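Local coordinates for acetyl transferase (Salmonella typhimurium, PDB 1S7K), which transfers an acetyl group, probably from acetyl-coenzyme A, to the N-terminal alpha-amino group of ribosomal protein L7/L12, at residues F87-I99 and Y124-K136. Sequence-based numbering, arbitrary orientation.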
loop_
_atom_site.group_PDB
_atom_site.type_symbol
_atom_site.label_atom_id
_atom_site.label_comp_id
_atom_site.label_asym_id
_atom_site.label_seq_id
_atom_site.Cartn_x
_atom_site.Cartn_y
_atom_site.Cartn_z
ATOM N N PHE A 87 -2.632 -8.642 9.715
ATOM C CA PHE A 87 -2.391 -7.265 9.374
ATOM C C PHE A 87 -1.473 -7.628 8.161
ATOM O O PHE A 87 -0.309 -8.040 8.344
ATOM C CB PHE A 87 -1.605 -6.525 10.468
ATOM C CG PHE A 87 -2.438 -6.048 11.615
ATOM C CD1 PHE A 87 -1.859 -5.820 12.873
ATOM C CD2 PHE A 87 -3.785 -5.801 11.458
ATOM C CE1 PHE A 87 -2.628 -5.366 13.955
ATOM C CE2 PHE A 87 -4.563 -5.340 12.532
ATOM C CZ PHE A 87 -3.984 -5.129 13.793
ATOM N N ASN A 88 -2.042 -7.567 6.952
ATOM C CA ASN A 88 -1.289 -7.955 5.771
ATOM C C ASN A 88 0.011 -7.192 5.668
ATOM O O ASN A 88 1.019 -7.748 5.192
ATOM C CB ASN A 88 -2.083 -7.744 4.510
ATOM C CG ASN A 88 -3.302 -8.633 4.448
ATOM O OD1 ASN A 88 -3.267 -9.771 4.909
ATOM N ND2 ASN A 88 -4.387 -8.121 3.855
ATOM N N ALA A 89 0.002 -5.920 6.048
ATOM C CA ALA A 89 1.228 -5.114 6.025
ATOM C C ALA A 89 1.050 -4.030 7.077
ATOM O O ALA A 89 -0.089 -3.679 7.440
ATOM C CB ALA A 89 1.422 -4.451 4.681
ATOM N N ILE A 90 2.159 -3.454 7.526
ATOM C CA ILE A 90 2.126 -2.365 8.507
ATOM C C ILE A 90 3.092 -1.326 7.990
ATOM O O ILE A 90 4.090 -1.692 7.341
ATOM C CB ILE A 90 2.592 -2.844 9.900
ATOM C CG1 ILE A 90 1.523 -3.786 10.494
ATOM C CG2 ILE A 90 2.842 -1.657 10.832
ATOM C CD1 ILE A 90 1.976 -4.550 11.736
ATOM N N GLU A 91 2.768 -0.058 8.246
ATOM C CA GLU A 91 3.561 1.089 7.886
ATOM C C GLU A 91 3.965 1.593 9.291
ATOM O O GLU A 91 3.257 2.382 9.890
ATOM C CB GLU A 91 2.679 2.094 7.151
ATOM C CG GLU A 91 2.230 1.582 5.775
ATOM C CD GLU A 91 1.314 2.553 5.084
ATOM O OE1 GLU A 91 1.071 3.647 5.658
ATOM O OE2 GLU A 91 0.843 2.206 3.977
ATOM N N PRO A 92 5.101 1.089 9.842
ATOM C CA PRO A 92 5.491 1.515 11.186
ATOM C C PRO A 92 5.458 2.996 11.453
ATOM O O PRO A 92 4.937 3.422 12.472
ATOM C CB PRO A 92 6.916 0.905 11.365
ATOM C CG PRO A 92 6.865 -0.327 10.451
ATOM C CD PRO A 92 6.182 0.299 9.219
ATOM N N ILE A 93 5.968 3.796 10.527
ATOM C CA ILE A 93 6.027 5.226 10.795
ATOM C C ILE A 93 4.665 5.872 10.876
ATOM O O ILE A 93 4.444 6.727 11.701
ATOM C CB ILE A 93 6.907 5.945 9.728
ATOM C CG1 ILE A 93 8.274 5.203 9.657
ATOM C CG2 ILE A 93 7.094 7.437 10.160
ATOM C CD1 ILE A 93 9.134 5.458 8.326
ATOM N N ASN A 94 3.752 5.446 10.004
ATOM C CA ASN A 94 2.376 5.971 9.998
ATOM C C ASN A 94 1.471 5.237 11.030
ATOM O O ASN A 94 0.287 5.646 11.247
ATOM C CB ASN A 94 1.775 5.810 8.573
ATOM C CG ASN A 94 2.568 6.577 7.502
ATOM O OD1 ASN A 94 3.086 7.644 7.768
ATOM N ND2 ASN A 94 2.635 6.028 6.261
ATOM N N LYS A 95 2.023 4.210 11.675
ATOM C CA LYS A 95 1.284 3.399 12.658
ATOM C C LYS A 95 -0.041 2.981 11.997
ATOM O O LYS A 95 -1.111 3.187 12.584
ATOM C CB LYS A 95 0.966 4.189 13.919
ATOM C CG LYS A 95 2.222 4.602 14.734
ATOM C CD LYS A 95 1.793 5.123 16.119
ATOM C CE LYS A 95 3.002 5.689 16.849
ATOM N NZ LYS A 95 2.695 5.992 18.237
ATOM N N ALA A 96 0.059 2.464 10.770
ATOM C CA ALA A 96 -1.100 1.996 9.981
ATOM C C ALA A 96 -0.979 0.502 9.610
ATOM O O ALA A 96 0.108 0.007 9.220
ATOM C CB ALA A 96 -1.224 2.846 8.693
ATOM N N ALA A 97 -2.106 -0.208 9.673
ATOM C CA ALA A 97 -2.140 -1.624 9.333
ATOM C C ALA A 97 -3.285 -1.923 8.394
ATOM O O ALA A 97 -4.376 -1.348 8.568
ATOM C CB ALA A 97 -2.288 -2.447 10.569
ATOM N N TYR A 98 -3.057 -2.803 7.421
ATOM C CA TYR A 98 -4.131 -3.212 6.508
ATOM C C TYR A 98 -4.574 -4.611 6.986
ATOM O O TYR A 98 -3.766 -5.510 7.217
ATOM C CB TYR A 98 -3.618 -3.267 5.070
ATOM C CG TYR A 98 -3.134 -1.899 4.632
ATOM C CD1 TYR A 98 -1.839 -1.475 4.878
ATOM C CD2 TYR A 98 -4.016 -1.010 4.052
ATOM C CE1 TYR A 98 -1.435 -0.141 4.539
ATOM C CE2 TYR A 98 -3.645 0.288 3.726
ATOM C CZ TYR A 98 -2.374 0.718 3.961
ATOM O OH TYR A 98 -2.042 1.996 3.576
ATOM N N ILE A 99 -5.857 -4.766 7.178
ATOM C CA ILE A 99 -6.396 -6.017 7.711
ATOM C C ILE A 99 -6.770 -7.098 6.663
ATOM O O ILE A 99 -7.396 -6.805 5.643
ATOM C CB ILE A 99 -7.688 -5.694 8.550
ATOM C CG1 ILE A 99 -7.332 -4.919 9.829
ATOM C CG2 ILE A 99 -8.432 -7.000 8.861
ATOM C CD1 ILE A 99 -8.438 -3.988 10.384
ATOM N N TYR A 124 -4.049 -3.308 20.133
ATOM C CA TYR A 124 -2.961 -2.540 19.514
ATOM C C TYR A 124 -3.018 -1.070 19.863
ATOM O O TYR A 124 -1.967 -0.421 19.962
ATOM C CB TYR A 124 -2.965 -2.744 18.009
ATOM C CG TYR A 124 -2.055 -3.869 17.749
ATOM C CD1 TYR A 124 -0.708 -3.624 17.542
ATOM C CD2 TYR A 124 -2.504 -5.177 17.789
ATOM C CE1 TYR A 124 0.179 -4.653 17.376
ATOM C CE2 TYR A 124 -1.616 -6.231 17.611
ATOM C CZ TYR A 124 -0.259 -5.930 17.401
ATOM O OH TYR A 124 0.642 -6.886 17.116
ATOM N N ALA A 125 -4.227 -0.540 20.050
ATOM C CA ALA A 125 -4.342 0.876 20.464
ATOM C C ALA A 125 -3.674 0.967 21.846
ATOM O O ALA A 125 -2.959 1.974 22.172
ATOM C CB ALA A 125 -5.835 1.286 20.595
ATOM N N ARG A 126 -3.909 -0.044 22.678
ATOM C CA ARG A 126 -3.286 -0.029 24.018
ATOM C C ARG A 126 -1.764 -0.160 23.941
ATOM O O ARG A 126 -1.061 0.591 24.631
ATOM C CB ARG A 126 -3.929 -1.063 24.928
ATOM C CG ARG A 126 -5.446 -0.885 24.911
ATOM C CD ARG A 126 -6.146 -0.754 26.268
ATOM N NE ARG A 126 -7.292 0.132 26.046
ATOM C CZ ARG A 126 -8.501 0.024 26.591
ATOM N NH1 ARG A 126 -8.796 -0.949 27.447
ATOM N NH2 ARG A 126 -9.437 0.893 26.234
ATOM N N ARG A 127 -1.268 -1.026 23.037
ATOM C CA ARG A 127 0.197 -1.172 22.793
ATOM C C ARG A 127 0.675 0.197 22.297
ATOM O O ARG A 127 1.698 0.744 22.763
ATOM C CB ARG A 127 0.485 -2.204 21.709
ATOM C CG ARG A 127 0.424 -3.634 22.195
ATOM C CD ARG A 127 0.572 -4.610 21.049
ATOM N NE ARG A 127 1.604 -4.264 20.049
ATOM C CZ ARG A 127 2.616 -5.072 19.732
ATOM N NH1 ARG A 127 3.517 -4.734 18.801
ATOM N NH2 ARG A 127 2.740 -6.213 20.369
ATOM N N GLY A 128 -0.083 0.745 21.356
ATOM C CA GLY A 128 0.192 2.066 20.840
ATOM C C GLY A 128 0.947 2.139 19.547
ATOM O O GLY A 128 1.166 3.256 19.027
ATOM N N ASP A 129 1.427 0.994 19.060
ATOM C CA ASP A 129 2.180 1.027 17.837
ATOM C C ASP A 129 1.336 1.039 16.586
ATOM O O ASP A 129 1.869 1.200 15.491
ATOM C CB ASP A 129 3.263 -0.066 17.762
ATOM C CG ASP A 129 2.775 -1.481 18.139
ATOM O OD1 ASP A 129 3.539 -2.449 17.814
ATOM O OD2 ASP A 129 1.696 -1.625 18.767
ATOM N N ILE A 130 0.008 0.881 16.728
ATOM C CA ILE A 130 -0.869 0.991 15.537
ATOM C C ILE A 130 -2.094 1.801 16.004
ATOM O O ILE A 130 -2.695 1.469 17.036
ATOM C CB ILE A 130 -1.322 -0.376 15.008
ATOM C CG1 ILE A 130 -0.099 -1.281 14.792
ATOM C CG2 ILE A 130 -2.109 -0.211 13.671
ATOM C CD1 ILE A 130 -0.392 -2.495 13.947
ATOM N N ARG A 131 -2.473 2.821 15.209
ATOM C CA ARG A 131 -3.597 3.715 15.473
ATOM C C ARG A 131 -4.598 3.794 14.279
ATOM O O ARG A 131 -5.734 4.133 14.468
ATOM C CB ARG A 131 -3.113 5.152 15.731
ATOM C CG ARG A 131 -2.457 5.812 14.473
ATOM C CD ARG A 131 -1.681 7.049 14.907
ATOM N NE ARG A 131 -2.589 8.011 15.538
ATOM C CZ ARG A 131 -3.479 8.763 14.866
ATOM N NH1 ARG A 131 -3.608 8.687 13.547
ATOM N NH2 ARG A 131 -4.240 9.607 15.536
ATOM N N ARG A 132 -4.162 3.429 13.080
ATOM C CA ARG A 132 -5.001 3.508 11.886
ATOM C C ARG A 132 -5.166 2.069 11.335
ATOM O O ARG A 132 -4.191 1.413 10.927
ATOM C CB ARG A 132 -4.348 4.424 10.816
ATOM C CG ARG A 132 -5.268 4.580 9.505
ATOM C CD ARG A 132 -4.571 5.524 8.441
ATOM N NE ARG A 132 -5.031 5.190 7.102
ATOM C CZ ARG A 132 -6.243 5.483 6.624
ATOM N NH1 ARG A 132 -6.595 5.056 5.417
ATOM N NH2 ARG A 132 -7.063 6.296 7.289
ATOM N N PHE A 133 -6.399 1.568 11.357
ATOM C CA PHE A 133 -6.634 0.206 10.914
ATOM C C PHE A 133 -7.390 0.278 9.633
ATOM O O PHE A 133 -8.422 0.957 9.574
ATOM C CB PHE A 133 -7.457 -0.561 11.970
ATOM C CG PHE A 133 -6.791 -0.613 13.306
ATOM C CD1 PHE A 133 -7.020 0.392 14.242
ATOM C CD2 PHE A 133 -5.873 -1.621 13.591
ATOM C CE1 PHE A 133 -6.346 0.397 15.441
ATOM C CE2 PHE A 133 -5.181 -1.618 14.818
ATOM C CZ PHE A 133 -5.432 -0.593 15.747
ATOM N N VAL A 134 -6.886 -0.383 8.606
ATOM C CA VAL A 134 -7.502 -0.271 7.295
ATOM C C VAL A 134 -7.993 -1.538 6.704
ATOM O O VAL A 134 -7.334 -2.544 6.852
ATOM C CB VAL A 134 -6.469 0.316 6.297
ATOM C CG1 VAL A 134 -7.087 0.504 4.895
ATOM C CG2 VAL A 134 -5.983 1.714 6.876
ATOM N N ILE A 135 -9.196 -1.509 6.108
ATOM C CA ILE A 135 -9.728 -2.702 5.395
ATOM C C ILE A 135 -9.929 -2.320 3.950
ATOM O O ILE A 135 -10.732 -1.394 3.657
ATOM C CB ILE A 135 -11.106 -3.169 5.925
ATOM C CG1 ILE A 135 -10.903 -3.843 7.285
ATOM C CG2 ILE A 135 -11.781 -4.168 4.867
ATOM C CD1 ILE A 135 -12.182 -4.123 8.143
ATOM N N LYS A 136 -9.208 -2.988 3.044
ATOM C CA LYS A 136 -9.425 -2.758 1.610
ATOM C C LYS A 136 -10.107 -4.038 1.172
ATOM O O LYS A 136 -9.583 -5.145 1.486
ATOM C CB LYS A 136 -8.076 -2.620 0.872
ATOM C CG LYS A 136 -7.333 -1.335 1.148
ATOM C CD LYS A 136 -5.865 -1.418 0.712
ATOM C CE LYS A 136 -5.724 -1.408 -0.751
ATOM N NZ LYS A 136 -4.271 -1.718 -1.088
HETATM O O HOH W 1 -2.302 7.035 11.574
HETATM O O HOH W 2 -3.092 4.000 5.389
HETATM O O HOH W 3 -6.934 -4.396 3.926
HETATM O O HOH W 4 -9.091 -6.989 3.505
#
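Parallel pairing of Ala96, Ala97 and Tyr98 with Arg132, Phe133 and Val134 joins the two strands of a beta-alpha-beta unit, whose connecting helix is 112-127. Three bonds define the register: Ala97 N to Arg132 O (2.9 Å), Val134 N to Ala97 O (2.7 Å) and Ile99 N to Val134 O. Where the pairing starts, Lys95 O is gripped twice: Arg132 N meets it in the carbonyl plane at 3.1 Å, while Arg131 N arrives tilted 28° from that plane. In the turn between strands 80-91 and 96-103, Glu91 is paired with two residues, Lys95 (positive phi) and Ala96, a G1 beta bulge. The Lys95 chain, extended beyond CG, runs over the backbone of Asp129 and brings NZ to Gly128 O (3.2 Å), just past the helix end.

Strands 96-103 and 132-138 are adjacent in the middle of the mixed sheet; in GNAT enzymes the corresponding pair splays apart to admit CoA, and the 30° between the short segments is consistent with this. Ile99 and Ile135 lead toward Tyr101, a CoA-binding residue, and Cys137, seen covalently linked to CoA, although this chain is without the ligand. On the face bearing Phe87 and Ala97, toward helix 112-127, the edge of Phe87 meets one face of Tyr124 (planes at 76°), in a T-shaped pair. Phe87 CZ also lies in plane at the edge of the Phe133 ring, 3.8 Å from CE2. With Ile130 CG1 beside the backbone N (chi1 -52°), CD1 reaches Phe87 CE1 at 3.6 Å, leaving CG2 to meet Ala97 CB.

On the other face, the Tyr98 and Val134 side chains run alongside each other, Tyr98 CD2 3.5 Å from Val134 CG1. A water links Tyr98 OH to Arg132 NE; the Arg132 guanidinium also forms a salt bridge to Glu156.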